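Local structure of solute-binding protein (Thermoactinomyces vulgaris, 2ZYM) at residues Trp80-Leu85 and Met112-Tyr117; Pro125-Ser130 and Gly280-Tyr285; Leu236-Lys241 and Ala258-Gly263. The protein binds cyclodextrin, a ring of linked glucose units, and probably serves as the carbohydrate-capturing component of a sugar transport system. All blocks are in the same frame, centred on the assembly; numbering follows the deposited sequence.

Contacts 1 and 2 illustrate how one sheet can build a lobe and present a ligand: their centres lie about 8 Å apart, and both touch the glucose of chain D. They are tied by the probable hydrogen bonds His82 N to Val281 O (2.9 Å) and Trp80 O to Tyr285 OH (2.6 Å). Contact 3 belongs to another part of the fold, within the excursion of chain that contact 2 closes. Its centre is about 26 Å from the centre of contact 2 and about 32 Å from that of contact 1, with nearest atoms about 11 and 20 Å away. Of the three, contacts 1 and 2 touch the sugar, while contact 3 packs two helix ends together away from it.

Contact 1 (Trp80-Leu85 and Met112-Tyr117); sequences WPHDRL and MKALTY. With GLC (alpha-D-glucopyranose), chain B; GLC (alpha-D-glucopyranose), chain C; GLC (alpha-D-glucopyranose), chain D.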
loop_
_atom_site.group_PDB
_atom_site.type_symbol
_atom_site.label_atom_id
_atom_site.label_comp_id
_atom_site.label_asym_id
_atom_site.label_seq_id
_atom_site.Cartn_x
_atom_site.Cartn_y
_atom_site.Cartn_z
ATOM N N TRP A 80 -3.421 -2.675 -8.616
ATOM C CA TRP A 80 -3.684 -1.888 -7.408
ATOM C C TRP A 80 -3.436 -2.760 -6.172
ATOM O O TRP A 80 -3.321 -3.984 -6.303
ATOM C CB TRP A 80 -5.110 -1.309 -7.405
ATOM C CG TRP A 80 -6.221 -2.301 -7.621
ATOM C CD1 TRP A 80 -6.721 -3.192 -6.713
ATOM C CD2 TRP A 80 -7.001 -2.467 -8.814
ATOM N NE1 TRP A 80 -7.753 -3.912 -7.271
ATOM C CE2 TRP A 80 -7.943 -3.487 -8.560
ATOM C CE3 TRP A 80 -6.986 -1.856 -10.076
ATOM C CZ2 TRP A 80 -8.867 -3.914 -9.523
ATOM C CZ3 TRP A 80 -7.906 -2.282 -11.035
ATOM C CH2 TRP A 80 -8.834 -3.302 -10.749
ATOM N N PRO A 81 -3.320 -2.139 -4.977
ATOM C CA PRO A 81 -3.121 -2.913 -3.747
ATOM C C PRO A 81 -4.250 -3.908 -3.482
ATOM O O PRO A 81 -5.417 -3.618 -3.763
ATOM C CB PRO A 81 -3.065 -1.835 -2.657
ATOM C CG PRO A 81 -2.636 -0.607 -3.372
ATOM C CD PRO A 81 -3.325 -0.691 -4.697
ATOM N N HIS A 82 -3.888 -5.064 -2.930
ATOM C CA HIS A 82 -4.780 -6.220 -2.821
ATOM C C HIS A 82 -6.038 -6.010 -1.975
ATOM O O HIS A 82 -6.965 -6.815 -2.051
ATOM C CB HIS A 82 -4.005 -7.407 -2.247
ATOM C CG HIS A 82 -3.683 -7.257 -0.794
ATOM N ND1 HIS A 82 -4.394 -7.899 0.198
ATOM C CD2 HIS A 82 -2.751 -6.507 -0.162
ATOM C CE1 HIS A 82 -3.897 -7.568 1.376
ATOM N NE2 HIS A 82 -2.903 -6.719 1.185
ATOM N N ASP A 83 -6.070 -4.954 -1.164
ATOM C CA ASP A 83 -7.168 -4.750 -0.211
ATOM C C ASP A 83 -8.545 -4.638 -0.874
ATOM O O ASP A 83 -9.552 -5.053 -0.300
ATOM C CB ASP A 83 -6.902 -3.546 0.711
ATOM C CG ASP A 83 -6.615 -2.265 -0.049
ATOM O OD1 ASP A 83 -5.611 -2.220 -0.791
ATOM O OD2 ASP A 83 -7.379 -1.290 0.113
ATOM N N ARG A 84 -8.578 -4.094 -2.086
ATOM C CA ARG A 84 -9.828 -3.955 -2.824
ATOM C C ARG A 84 -10.064 -5.081 -3.843
ATOM O O ARG A 84 -10.897 -4.941 -4.744
ATOM C CB ARG A 84 -9.903 -2.577 -3.491
ATOM C CG ARG A 84 -10.119 -1.426 -2.510
ATOM C CD ARG A 84 -10.192 -0.076 -3.219
ATOM N NE ARG A 84 -11.375 0.032 -4.074
ATOM C CZ ARG A 84 -11.621 1.044 -4.898
ATOM N NH1 ARG A 84 -10.770 2.060 -4.987
ATOM N NH2 ARG A 84 -12.728 1.040 -5.637
ATOM N N LEU A 85 -9.352 -6.197 -3.687
ATOM C CA LEU A 85 -9.520 -7.341 -4.590
ATOM C C LEU A 85 -10.914 -7.960 -4.507
ATOM O O LEU A 85 -11.565 -8.165 -5.537
ATOM C CB LEU A 85 -8.456 -8.418 -4.348
ATOM C CG LEU A 85 -8.652 -9.723 -5.135
ATOM C CD1 LEU A 85 -8.558 -9.494 -6.644
ATOM C CD2 LEU A 85 -7.670 -10.779 -4.687
ATOM N N MET A 112 0.691 -14.617 -2.564
ATOM C CA MET A 112 -0.222 -15.368 -3.424
ATOM C C MET A 112 -1.634 -15.473 -2.849
ATOM O O MET A 112 -2.611 -15.376 -3.591
ATOM C CB MET A 112 0.344 -16.755 -3.753
ATOM C CG MET A 112 1.557 -16.713 -4.669
ATOM S SD MET A 112 1.230 -15.875 -6.237
ATOM C CE MET A 112 0.596 -17.244 -7.199
ATOM N N LYS A 113 -1.747 -15.652 -1.537
ATOM C CA LYS A 113 -3.070 -15.741 -0.915
ATOM C C LYS A 113 -3.743 -14.361 -0.820
ATOM O O LYS A 113 -4.970 -14.267 -0.831
ATOM C CB LYS A 113 -3.027 -16.496 0.431
ATOM C CG LYS A 113 -3.261 -15.673 1.692
ATOM C CD LYS A 113 -2.028 -14.899 2.096
ATOM C CE LYS A 113 -2.355 -13.871 3.155
ATOM N NZ LYS A 113 -1.752 -12.565 2.818
ATOM N N ALA A 114 -2.929 -13.303 -0.755
ATOM C CA ALA A 114 -3.420 -11.920 -0.803
ATOM C C ALA A 114 -4.042 -11.573 -2.158
ATOM O O ALA A 114 -4.877 -10.671 -2.251
ATOM C CB ALA A 114 -2.299 -10.941 -0.474
ATOM N N LEU A 115 -3.614 -12.278 -3.205
ATOM C CA LEU A 115 -4.168 -12.102 -4.551
ATOM C C LEU A 115 -5.168 -13.213 -4.882
ATOM O O LEU A 115 -5.598 -13.368 -6.030
ATOM C CB LEU A 115 -3.049 -12.049 -5.602
ATOM C CG LEU A 115 -1.936 -11.005 -5.434
ATOM C CD1 LEU A 115 -1.050 -11.008 -6.661
ATOM C CD2 LEU A 115 -2.482 -9.601 -5.170
ATOM N N THR A 116 -5.537 -13.969 -3.854
ATOM C CA THR A 116 -6.483 -15.066 -3.980
ATOM C C THR A 116 -7.784 -14.700 -3.268
ATOM O O THR A 116 -7.769 -14.278 -2.110
ATOM C CB THR A 116 -5.884 -16.372 -3.408
ATOM O OG1 THR A 116 -4.728 -16.736 -4.174
ATOM C CG2 THR A 116 -6.885 -17.519 -3.457
ATOM N N TYR A 117 -8.901 -14.838 -3.981
ATOM C CA TYR A 117 -10.220 -14.605 -3.403
ATOM C C TYR A 117 -11.218 -15.678 -3.836
ATOM O O TYR A 117 -11.292 -16.029 -5.016
ATOM C CB TYR A 117 -10.742 -13.202 -3.748
ATOM C CG TYR A 117 -12.094 -12.917 -3.131
ATOM C CD1 TYR A 117 -12.211 -12.625 -1.772
ATOM C CD2 TYR A 117 -13.259 -12.966 -3.899
ATOM C CE1 TYR A 117 -13.454 -12.381 -1.195
ATOM C CE2 TYR A 117 -14.507 -12.724 -3.329
ATOM C CZ TYR A 117 -14.592 -12.431 -1.977
ATOM O OH TYR A 117 -15.819 -12.195 -1.403
HETATM C C1 GLC B . -4.110 1.916 1.071
HETATM C C2 GLC B . -5.051 0.991 0.308
HETATM C C3 GLC B . -5.831 1.841 -0.705
HETATM C C4 GLC B . -6.651 2.920 0.055
HETATM C C5 GLC B . -5.718 3.815 0.889
HETATM C C6 GLC B . -6.448 4.792 1.795
HETATM O O2 GLC B . -4.271 -0.015 -0.356
HETATM O O3 GLC B . -6.723 1.007 -1.453
HETATM O O4 GLC B . -7.275 3.680 -0.967
HETATM O O5 GLC B . -4.893 2.955 1.734
HETATM O O6 GLC B . -5.596 5.906 2.065
HETATM C C1 GLC C . -8.678 3.760 -1.086
HETATM C C2 GLC C . -9.057 3.861 -2.581
HETATM C C3 GLC C . -8.437 5.141 -3.139
HETATM C C4 GLC C . -8.924 6.411 -2.403
HETATM C C5 GLC C . -8.678 6.248 -0.875
HETATM C C6 GLC C . -9.354 7.270 0.019
HETATM O O2 GLC C . -8.560 2.702 -3.280
HETATM O O3 GLC C . -8.720 5.358 -4.534
HETATM O O4 GLC C . -8.082 7.431 -2.902
HETATM O O5 GLC C . -9.168 4.952 -0.409
HETATM O O6 GLC C . -10.768 7.087 0.061
HETATM C C1 GLC D . 0.685 3.413 -0.942
HETATM C C2 GLC D . 0.314 1.916 -0.772
HETATM C C3 GLC D . -1.197 1.756 -0.852
HETATM C C4 GLC D . -1.841 2.597 0.240
HETATM C C5 GLC D . -1.474 4.085 0.054
HETATM C C6 GLC D . -2.087 4.950 1.137
HETATM O O2 GLC D . 0.931 1.153 -1.800
HETATM O O3 GLC D . -1.549 0.374 -0.662
HETATM O O4 GLC D . -3.233 2.458 0.171
HETATM O O5 GLC D . 0.016 4.198 0.096
HETATM O O6 GLC D . -1.804 6.338 0.994
#
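The backbones approach most closely at His82, in the turn after strand 77-81, and Leu115, after helix 109-114, their CA atoms 6.2 Å apart. The His82 ring receives Ala114 over one face, CB of Ala114 standing 4.0 Å from the ring centroid in a CH-pi contact. Its CG lies between the backbone N and the carbonyl carbon (chi1 72°), and NE2 is engaged by the carbonyl of Ile279, helping fix the ring's rotation. Leu85 inserts one branch: its CD2 rests 3.5 Å from the carbonyl carbon of Leu115 and also meets CB of Tyr117. Asp83 points away from this packing and grips the glucose of chain B with both oxygens, OD1 to O2 at 2.6 Å and OD2 to O3 at 2.9 Å; Trp360 also bonds OD2. At the guanidinium edge of Arg84, NH1 donates in plane to O2 of the chain C glucose (2.9 Å), while Glu87 pairs with NE. With an alanine in place of Asp83, O2 and O3 of the chain B sugar would probably lack their carboxylate acceptors, and Trp360 NE1 its mate. The turn thus has two faces: one packs against Ala114, Leu115 and Tyr117, the other offers carboxylate and guanidinium to sugar hydroxyls.

Contact 2 (Pro125-Ser130 and Gly280-Tyr285); sequences PKAIES and GVKGWY. With GLC (alpha-D-glucopyranose), chain D.
Lys282 O accepts from two successive amides, Lys126 N (2.7 Å) and Ala127 N (3.2 Å), the signature of a classic beta bulge. Beyond it the antiparallel pairing is regular: Lys282 N returns a bond to Ala127 O, and Glu129 and Gly280 form a second hydrogen-bonded pair. At the bulge the side chain of Lys126 is delivered onto Trp284. Its CG stands anti to the carbonyl carbon (chi1 -56°) and the chain bends at chi3, laying CD 3.3 Å from the centroid of the five-membered ring and NZ 3.6 Å from that of the six-membered ring. CH-pi and cation-pi contacts therefore share one face of the indole, and Glu25 supplies NZ with a salt bridge. Glu129 crosses Lys282 at about a right angle, its OE2 3.5 Å from CE of the lysine, while NZ of Lys282 turns to Glu318. The carboxylate of Glu129 also lies beside the glucose of chain D, at a separation in the model too short to interpret. Gly280 suits its place, since any CB there would crowd CG of Glu129. On the other face from Lys282, Val281 meets CB of Pro125 with CG1 (4.0 Å) and CD1 of Ile128 with CG2 (4.1 Å). Ala111 and Ala114 of helix 109-114 back this apolar face. Along the chain, strand 120-129 is followed by 132-136 and strand 262-265 by 278-287, consistent with the paired crossover strands of the interlobe hinge in maltose-binding-protein relatives.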
loop_
_atom_site.group_PDB
_atom_site.type_symbol
_atom_site.label_atom_id
_atom_site.label_comp_id
_atom_site.label_asym_id
_atom_site.label_seq_id
_atom_site.Cartn_x
_atom_site.Cartn_y
_atom_site.Cartn_z
ATOM N N PRO A 125 2.131 -11.381 -8.150
ATOM C CA PRO A 125 2.588 -10.235 -7.369
ATOM C C PRO A 125 3.804 -9.525 -7.957
ATOM O O PRO A 125 4.673 -10.165 -8.549
ATOM C CB PRO A 125 2.915 -10.846 -6.008
ATOM C CG PRO A 125 3.232 -12.269 -6.281
ATOM C CD PRO A 125 2.554 -12.666 -7.560
ATOM N N LYS A 126 3.846 -8.206 -7.788
ATOM C CA LYS A 126 4.982 -7.394 -8.230
ATOM C C LYS A 126 5.773 -6.869 -7.046
ATOM O O LYS A 126 6.998 -6.741 -7.109
ATOM C CB LYS A 126 4.505 -6.201 -9.054
ATOM C CG LYS A 126 3.658 -6.547 -10.260
ATOM C CD LYS A 126 3.628 -5.370 -11.210
ATOM C CE LYS A 126 2.717 -4.270 -10.730
ATOM N NZ LYS A 126 2.880 -3.041 -11.553
ATOM N N ALA A 127 5.060 -6.552 -5.970
ATOM C CA ALA A 127 5.648 -5.890 -4.814
ATOM C C ALA A 127 4.915 -6.243 -3.530
ATOM O O ALA A 127 3.685 -6.332 -3.506
ATOM C CB ALA A 127 5.655 -4.376 -5.012
ATOM N N ILE A 128 5.688 -6.440 -2.469
ATOM C CA ILE A 128 5.146 -6.605 -1.122
ATOM C C ILE A 128 5.665 -5.447 -0.266
ATOM O O ILE A 128 6.850 -5.105 -0.327
ATOM C CB ILE A 128 5.481 -8.005 -0.524
ATOM C CG1 ILE A 128 4.758 -8.218 0.811
ATOM C CG2 ILE A 128 7.001 -8.231 -0.422
ATOM C CD1 ILE A 128 4.470 -9.673 1.136
ATOM N N GLU A 129 4.778 -4.830 0.510
ATOM C CA GLU A 129 5.104 -3.554 1.149
ATOM C C GLU A 129 4.548 -3.330 2.554
ATOM O O GLU A 129 3.427 -3.727 2.873
ATOM C CB GLU A 129 4.711 -2.382 0.236
ATOM C CG GLU A 129 3.247 -2.360 -0.184
ATOM C CD GLU A 129 2.939 -1.321 -1.258
ATOM O OE1 GLU A 129 1.769 -0.898 -1.335
ATOM O OE2 GLU A 129 3.849 -0.929 -2.026
ATOM N N SER A 130 5.362 -2.685 3.382
ATOM C CA SER A 130 4.934 -2.161 4.668
ATOM C C SER A 130 5.623 -0.825 4.864
ATOM O O SER A 130 6.764 -0.641 4.430
ATOM C CB SER A 130 5.321 -3.111 5.805
ATOM O OG SER A 130 5.049 -2.527 7.072
ATOM N N GLY A 280 0.891 -4.639 2.336
ATOM C CA GLY A 280 0.255 -4.499 1.037
ATOM C C GLY A 280 0.930 -5.382 0.009
ATOM O O GLY A 280 2.150 -5.553 0.027
ATOM N N VAL A 281 0.126 -5.962 -0.870
ATOM C CA VAL A 281 0.638 -6.697 -2.016
ATOM C C VAL A 281 0.048 -6.072 -3.270
ATOM O O VAL A 281 -1.171 -5.931 -3.393
ATOM C CB VAL A 281 0.305 -8.213 -1.955
ATOM C CG1 VAL A 281 0.849 -8.933 -3.183
ATOM C CG2 VAL A 281 0.865 -8.843 -0.679
ATOM N N LYS A 282 0.925 -5.672 -4.184
ATOM C CA LYS A 282 0.503 -5.134 -5.466
ATOM C C LYS A 282 0.795 -6.170 -6.533
ATOM O O LYS A 282 1.942 -6.585 -6.711
ATOM C CB LYS A 282 1.232 -3.827 -5.785
ATOM C CG LYS A 282 1.064 -2.738 -4.739
ATOM C CD LYS A 282 1.555 -1.381 -5.225
ATOM C CE LYS A 282 3.068 -1.326 -5.406
ATOM N NZ LYS A 282 3.501 -1.880 -6.711
ATOM N N GLY A 283 -0.252 -6.607 -7.223
ATOM C CA GLY A 283 -0.099 -7.579 -8.296
ATOM C C GLY A 283 -0.636 -7.049 -9.609
ATOM O O GLY A 283 -1.256 -5.985 -9.649
ATOM N N TRP A 284 -0.368 -7.781 -10.688
ATOM C CA TRP A 284 -1.043 -7.555 -11.960
ATOM C C TRP A 284 -2.341 -8.341 -11.933
ATOM O O TRP A 284 -2.348 -9.503 -11.527
ATOM C CB TRP A 284 -0.199 -8.058 -13.133
ATOM C CG TRP A 284 0.969 -7.201 -13.510
ATOM C CD1 TRP A 284 2.285 -7.567 -13.507
ATOM C CD2 TRP A 284 0.930 -5.844 -13.965
ATOM N NE1 TRP A 284 3.071 -6.518 -13.929
ATOM C CE2 TRP A 284 2.265 -5.448 -14.215
ATOM C CE3 TRP A 284 -0.100 -4.920 -14.185
ATOM C CZ2 TRP A 284 2.597 -4.167 -14.671
ATOM C CZ3 TRP A 284 0.232 -3.645 -14.636
ATOM C CH2 TRP A 284 1.569 -3.283 -14.872
ATOM N N TYR A 285 -3.435 -7.718 -12.364
ATOM C CA TYR A 285 -4.712 -8.420 -12.487
ATOM C C TYR A 285 -5.213 -8.408 -13.922
ATOM O O TYR A 285 -4.831 -7.545 -14.717
ATOM C CB TYR A 285 -5.772 -7.831 -11.553
ATOM C CG TYR A 285 -5.267 -7.490 -10.175
ATOM C CD1 TYR A 285 -4.830 -8.486 -9.301
ATOM C CD2 TYR A 285 -5.233 -6.167 -9.743
ATOM C CE1 TYR A 285 -4.362 -8.167 -8.026
ATOM C CE2 TYR A 285 -4.768 -5.836 -8.476
ATOM C CZ TYR A 285 -4.330 -6.836 -7.625
ATOM O OH TYR A 285 -3.872 -6.506 -6.371
HETATM C C1 GLC D . 0.685 3.413 -0.942
HETATM C C2 GLC D . 0.314 1.916 -0.772
HETATM C C3 GLC D . -1.197 1.756 -0.852
HETATM C C4 GLC D . -1.841 2.597 0.240
HETATM C C5 GLC D . -1.474 4.085 0.054
HETATM C C6 GLC D . -2.087 4.950 1.137
HETATM O O2 GLC D . 0.931 1.153 -1.800
HETATM O O3 GLC D . -1.549 0.374 -0.662
HETATM O O4 GLC D . -3.233 2.458 0.171
HETATM O O5 GLC D . 0.016 4.198 0.096
HETATM O O6 GLC D . -1.804 6.338 0.994
#

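Contact 3 (Leu236-Lys241 and Ala258-Gly263); sequences LFKSGK and AGINVG
Ile260 pushes its CD1 methyl against the last turn of helix 230-238, and this is where the contact is tight. Ile260 CD1 lies 3.4 Å from Phe237 O and 3.5 Å from Lys238 CA, and it also meets CD2 of the Phe237 ring at 3.6 Å. The second branch of the isoleucine, CG2, approaches CE2 of the same ring, and the two side chains cross obliquely. Phe237 has its CG anti to the backbone N (chi1 -171°), which swings the ring toward Ile260; Val262 CG1 stands more distantly at the ring edge, 4.4 Å from CE2. Ile134, Val245 and the ring of Tyr255 also touch the phenylalanine. Toward solvent the packing thins to a single methyl: CB of Ala258 lies 3.8 Å from CB of Lys238, alongside the lysine's aliphatic stem. The lysine's NZ ends in a salt bridge with Asp254. Ser239, exposed beyond it, turns OG back to Leu236 O, donating from above the carbonyl plane at 2.8 Å. Both segments turn by the same device. Gly240 and Gly259, each at positive phi, are the glycines of Schellman motifs closing helices 230-238 and 252-257; in the second, Ile260 N returns to Tyr255 O. The contact thus joins two Schellman-terminated helix ends, one leading into strand 242-247 and the other into strand 262-265 of the same mixed sheet.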
loop_
_atom_site.group_PDB
_atom_site.type_symbol
_atom_site.label_atom_id
_atom_site.label_comp_id
_atom_site.label_asym_id
_atom_site.label_seq_id
_atom_site.Cartn_x
_atom_site.Cartn_y
_atom_site.Cartn_z
ATOM N N LEU A 236 8.939 17.557 1.679
ATOM C CA LEU A 236 9.628 18.099 2.850
ATOM C C LEU A 236 10.789 17.219 3.302
ATOM O O LEU A 236 11.833 17.729 3.716
ATOM C CB LEU A 236 8.638 18.353 3.997
ATOM C CG LEU A 236 7.932 19.719 4.068
ATOM C CD1 LEU A 236 7.279 20.156 2.754
ATOM C CD2 LEU A 236 6.904 19.714 5.180
ATOM N N PHE A 237 10.618 15.901 3.213
ATOM C CA PHE A 237 11.710 14.981 3.515
ATOM C C PHE A 237 12.827 15.128 2.480
ATOM O O PHE A 237 14.007 15.181 2.839
ATOM C CB PHE A 237 11.223 13.527 3.591
ATOM C CG PHE A 237 12.265 12.568 4.101
ATOM C CD1 PHE A 237 12.548 12.484 5.461
ATOM C CD2 PHE A 237 12.970 11.753 3.221
ATOM C CE1 PHE A 237 13.520 11.604 5.938
ATOM C CE2 PHE A 237 13.940 10.871 3.685
ATOM C CZ PHE A 237 14.217 10.794 5.048
ATOM N N LYS A 238 12.443 15.226 1.208
ATOM C CA LYS A 238 13.397 15.376 0.106
ATOM C C LYS A 238 14.207 16.670 0.174
ATOM O O LYS A 238 15.347 16.721 -0.297
ATOM C CB LYS A 238 12.686 15.281 -1.244
ATOM C CG LYS A 238 12.295 13.858 -1.637
ATOM C CD LYS A 238 11.866 13.770 -3.091
ATOM C CE LYS A 238 10.515 14.426 -3.333
ATOM N NZ LYS A 238 10.124 14.318 -4.766
ATOM N N SER A 239 13.609 17.706 0.757
ATOM C CA SER A 239 14.260 19.005 0.907
ATOM C C SER A 239 15.205 19.049 2.113
ATOM O O SER A 239 15.836 20.077 2.374
ATOM C CB SER A 239 13.211 20.115 1.006
ATOM O OG SER A 239 12.460 19.992 2.201
ATOM N N GLY A 240 15.292 17.940 2.845
ATOM C CA GLY A 240 16.201 17.821 3.990
ATOM C C GLY A 240 15.682 18.462 5.269
ATOM O O GLY A 240 16.446 18.692 6.210
ATOM N N LYS A 241 14.380 18.732 5.306
ATOM C CA LYS A 241 13.766 19.465 6.415
ATOM C C LYS A 241 13.195 18.552 7.499
ATOM O O LYS A 241 12.886 19.009 8.602
ATOM C CB LYS A 241 12.676 20.401 5.890
ATOM C CG LYS A 241 13.189 21.560 5.044
ATOM C CD LYS A 241 12.033 22.395 4.513
ATOM C CE LYS A 241 12.522 23.606 3.736
ATOM N NZ LYS A 241 11.388 24.382 3.158
ATOM N N ALA A 258 17.205 12.581 -4.297
ATOM C CA ALA A 258 17.183 13.913 -3.699
ATOM C C ALA A 258 18.371 14.111 -2.746
ATOM O O ALA A 258 18.431 15.092 -1.998
ATOM C CB ALA A 258 15.861 14.152 -2.988
ATOM N N GLY A 259 19.314 13.170 -2.787
ATOM C CA GLY A 259 20.567 13.275 -2.041
ATOM C C GLY A 259 20.509 12.925 -0.564
ATOM O O GLY A 259 21.452 13.204 0.177
ATOM N N ILE A 260 19.414 12.312 -0.127
ATOM C CA ILE A 260 19.288 11.908 1.272
ATOM C C ILE A 260 20.010 10.583 1.511
ATOM O O ILE A 260 19.836 9.623 0.754
ATOM C CB ILE A 260 17.807 11.809 1.721
ATOM C CG1 ILE A 260 17.058 13.097 1.370
ATOM C CG2 ILE A 260 17.705 11.545 3.225
ATOM C CD1 ILE A 260 15.615 12.874 1.002
ATOM N N ASN A 261 20.845 10.559 2.546
ATOM C CA ASN A 261 21.435 9.329 3.051
ATOM C C ASN A 261 20.356 8.645 3.886
ATOM O O ASN A 261 20.146 8.992 5.050
ATOM C CB ASN A 261 22.677 9.648 3.897
ATOM C CG ASN A 261 23.456 8.404 4.316
ATOM O OD1 ASN A 261 23.045 7.267 4.065
ATOM N ND2 ASN A 261 24.592 8.623 4.967
ATOM N N VAL A 262 19.664 7.685 3.278
ATOM C CA VAL A 262 18.463 7.117 3.895
ATOM C C VAL A 262 18.724 5.904 4.785
ATOM O O VAL A 262 19.428 4.969 4.402
ATOM C CB VAL A 262 17.343 6.791 2.854
ATOM C CG1 VAL A 262 16.886 8.058 2.135
ATOM C CG2 VAL A 262 17.791 5.736 1.855
ATOM N N GLY A 263 18.156 5.946 5.982
ATOM C CA GLY A 263 18.119 4.789 6.864
ATOM C C GLY A 263 16.692 4.282 6.918
ATOM O O GLY A 263 15.746 5.055 6.748
#